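Local coordinates for protein triphenylmethane reductase (Citrobacter sp., PDB 2JL1) that reduces triphenylmethane dyes, probably drawing hydride from the NADP(H) cofactor bound in its Rossmann-type domain, at residues 28-33 against 46-51. Residues are numbered along the deposited sequence; the frame is centred on the assembly and turned at random.
Sequences QIIAIV and GVEVRH
With CG of R50 anti to its carbonyl carbon (chi1 -67°) and the chain extended as far as NE, the arginine runs across I30, whose CG2 is anti to the backbone N (chi1 -58°) and meets R50 CD at 3.7 Å. The CG1 branch carries I30 CD1 over the centre of the guanidinium, 3.9 Å above its plane. E48, extended alongside I30 on the same face, sets OE1 at the guanidinium edge: the salt bridge from R50 NE to E48 OE1 is 2.9 Å, in the guanidinium plane but above that of the carboxylate. R50 NH1 is hydrogen-bonded to the carbonyl O atoms of A63 and A65. Parallel pairing of 29-33 with 48-51, outermost strand of the sheet within this chain (axes 4.6 Å apart, 30° between directions), linked through helix 40-44, makes a beta-alpha-beta unit of the Rossmann-type sheet. At its start V47 CG1 meets CG2 of I29, which also packs on helix 11-20. A31 bonds through both N-H and C=O: A31 N donates to E48 O (2.7 Å) and A31 O accepts from R50 N (2.8 Å). The hydrogen bond from V33 N to R50 O, 3.0 Å, extends the ladder. On the opposite face V33 CG2, whose side chain touches T9 of the NADP(+) site, packs against V49 CG1 at 3.7 Å.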
ATOM      1  N   GLN A  28     -21.941  14.618  18.999  1.00 33.42           N
ATOM      2  CA  GLN A  28     -20.516  14.668  18.667  1.00 33.23           C
ATOM      3  C   GLN A  28     -20.112  13.501  17.731  1.00 31.67           C
ATOM      4  O   GLN A  28     -19.020  13.484  17.173  1.00 30.72           O
ATOM      5  CB  GLN A  28     -19.692  14.635  19.971  1.00 33.36           C
ATOM      6  CG  GLN A  28     -18.227  15.033  19.827  1.00 35.88           C
ATOM      7  CD  GLN A  28     -17.429  14.984  21.137  1.00 37.40           C
ATOM      8  OE1 GLN A  28     -17.992  15.034  22.249  1.00 41.19           O
ATOM      9  NE2 GLN A  28     -16.100  14.910  21.008  1.00 38.38           N
ATOM     10  N   ILE A  29     -21.009  12.534  17.572  1.00 30.08           N
ATOM     11  CA  ILE A  29     -20.733  11.351  16.770  1.00 28.60           C
ATOM     12  C   ILE A  29     -21.421  11.501  15.414  1.00 28.01           C
ATOM     13  O   ILE A  29     -22.556  11.955  15.357  1.00 27.55           O
ATOM     14  CB  ILE A  29     -21.243  10.073  17.489  1.00 28.44           C
ATOM     15  CG1 ILE A  29     -20.646   9.987  18.900  1.00 27.59           C
ATOM     16  CG2 ILE A  29     -20.952   8.815  16.659  1.00 28.14           C
ATOM     17  CD1 ILE A  29     -21.380   9.055  19.848  1.00 27.23           C
ATOM     18  N   ILE A  30     -20.734  11.111  14.335  1.00 26.81           N
ATOM     19  CA  ILE A  30     -21.301  11.094  12.984  1.00 25.85           C
ATOM     20  C   ILE A  30     -21.204   9.693  12.382  1.00 25.98           C
ATOM     21  O   ILE A  30     -20.104   9.147  12.215  1.00 25.80           O
ATOM     22  CB  ILE A  30     -20.589  12.076  12.024  1.00 25.83           C
ATOM     23  CG1 ILE A  30     -20.634  13.517  12.552  1.00 25.24           C
ATOM     24  CG2 ILE A  30     -21.219  12.019  10.637  1.00 26.22           C
ATOM     25  CD1 ILE A  30     -19.636  14.433  11.887  1.00 23.94           C
ATOM     26  N   ALA A  31     -22.351   9.110  12.076  1.00 25.54           N
ATOM     27  CA  ALA A  31     -22.392   7.826  11.419  1.00 25.56           C
ATOM     28  C   ALA A  31     -22.312   8.078   9.927  1.00 25.98           C
ATOM     29  O   ALA A  31     -23.141   8.802   9.367  1.00 24.70           O
ATOM     30  CB  ALA A  31     -23.661   7.086  11.770  1.00 26.04           C
ATOM     31  N   ILE A  32     -21.285   7.513   9.295  1.00 25.78           N
ATOM     32  CA  ILE A  32     -21.151   7.582   7.856  1.00 26.87           C
ATOM     33  C   ILE A  32     -21.489   6.198   7.324  1.00 27.27           C
ATOM     34  O   ILE A  32     -20.916   5.185   7.749  1.00 27.61           O
ATOM     35  CB  ILE A  32     -19.756   8.089   7.413  1.00 27.09           C
ATOM     36  CG1 ILE A  32     -19.565   9.536   7.873  1.00 28.24           C
ATOM     37  CG2 ILE A  32     -19.625   8.035   5.896  1.00 27.31           C
ATOM     38  CD1 ILE A  32     -18.127  10.004   7.925  1.00 29.40           C
ATOM     39  N   VAL A  33     -22.448   6.167   6.410  1.00 27.85           N
ATOM     40  CA  VAL A  33     -23.109   4.929   5.960  1.00 28.69           C
ATOM     41  C   VAL A  33     -23.365   4.936   4.443  1.00 28.67           C
ATOM     42  O   VAL A  33     -23.483   5.990   3.835  1.00 28.48           O
ATOM     43  CB  VAL A  33     -24.492   4.729   6.699  1.00 28.27           C
ATOM     44  CG1 VAL A  33     -24.295   4.498   8.174  1.00 29.38           C
ATOM     45  CG2 VAL A  33     -25.412   5.917   6.493  1.00 28.35           C
ATOM     46  N   GLY A  46     -29.813  10.201  18.382  1.00 36.97           N
ATOM     47  CA  GLY A  46     -29.266  11.556  18.284  1.00 35.31           C
ATOM     48  C   GLY A  46     -27.927  11.622  17.563  1.00 33.83           C
ATOM     49  O   GLY A  46     -27.245  12.646  17.608  1.00 33.51           O
ATOM     50  N   VAL A  47     -27.547  10.527  16.905  1.00 32.79           N
ATOM     51  CA  VAL A  47     -26.318  10.473  16.121  1.00 31.37           C
ATOM     52  C   VAL A  47     -26.618  10.966  14.710  1.00 30.84           C
ATOM     53  O   VAL A  47     -27.557  10.497  14.067  1.00 29.90           O
ATOM     54  CB  VAL A  47     -25.713   9.040  16.086  1.00 31.73           C
ATOM     55  CG1 VAL A  47     -24.455   8.986  15.189  1.00 31.51           C
ATOM     56  CG2 VAL A  47     -25.377   8.559  17.495  1.00 31.21           C
ATOM     57  N   GLU A  48     -25.820  11.928  14.242  1.00 30.25           N
ATOM     58  CA  GLU A  48     -25.952  12.459  12.885  1.00 29.89           C
ATOM     59  C   GLU A  48     -25.532  11.408  11.864  1.00 28.45           C
ATOM     60  O   GLU A  48     -24.479  10.786  12.000  1.00 29.04           O
ATOM     61  CB  GLU A  48     -25.104  13.728  12.710  1.00 29.65           C
ATOM     62  CG  GLU A  48     -25.326  14.448  11.361  1.00 30.97           C
ATOM     63  CD  GLU A  48     -24.289  15.526  11.075  1.00 32.07           C
ATOM     64  OE1 GLU A  48     -24.098  15.882   9.890  1.00 34.06           O
ATOM     65  OE2 GLU A  48     -23.654  16.017  12.032  1.00 34.78           O
ATOM     66  N   VAL A  49     -26.355  11.226  10.840  1.00 27.14           N
ATOM     67  CA  VAL A  49     -26.104  10.238   9.773  1.00 25.61           C
ATOM     68  C   VAL A  49     -25.698  10.994   8.507  1.00 25.13           C
ATOM     69  O   VAL A  49     -26.333  11.979   8.145  1.00 24.18           O
ATOM     70  CB  VAL A  49     -27.387   9.389   9.479  1.00 25.04           C
ATOM     71  CG1 VAL A  49     -27.267   8.618   8.168  1.00 25.25           C
ATOM     72  CG2 VAL A  49     -27.722   8.449  10.640  1.00 24.80           C
ATOM     73  N   ARG A  50     -24.645  10.542   7.838  1.00 24.70           N
ATOM     74  CA  ARG A  50     -24.278  11.096   6.525  1.00 24.38           C
ATOM     75  C   ARG A  50     -24.065   9.959   5.561  1.00 24.46           C
ATOM     76  O   ARG A  50     -23.643   8.890   5.963  1.00 24.06           O
ATOM     77  CB  ARG A  50     -22.996  11.918   6.602  1.00 24.13           C
ATOM     78  CG  ARG A  50     -23.113  13.172   7.408  1.00 23.80           C
ATOM     79  CD  ARG A  50     -21.772  13.850   7.525  1.00 23.95           C
ATOM     80  NE  ARG A  50     -21.865  15.074   8.309  1.00 24.09           N
ATOM     81  CZ  ARG A  50     -20.885  15.971   8.452  1.00 27.39           C
ATOM     82  NH1 ARG A  50     -19.699  15.783   7.871  1.00 26.63           N
ATOM     83  NH2 ARG A  50     -21.088  17.067   9.194  1.00 24.43           N
ATOM     84  N   HIS A  51     -24.376  10.198   4.293  1.00 24.85           N
ATOM     85  CA  HIS A  51     -24.171   9.212   3.245  1.00 24.73           C
ATOM     86  C   HIS A  51     -22.720   9.265   2.787  1.00 24.83           C
ATOM     87  O   HIS A  51     -22.223  10.310   2.414  1.00 24.56           O
ATOM     88  CB  HIS A  51     -25.088   9.501   2.065  1.00 24.74           C
ATOM     89  CG  HIS A  51     -24.931   8.546   0.924  1.00 24.92           C
ATOM     90  ND1 HIS A  51     -24.587   8.958  -0.345  1.00 25.69           N
ATOM     91  CD2 HIS A  51     -25.083   7.199   0.854  1.00 24.91           C
ATOM     92  CE1 HIS A  51     -24.531   7.909  -1.147  1.00 25.98           C
ATOM     93  NE2 HIS A  51     -24.827   6.830  -0.447  1.00 23.24           N
TER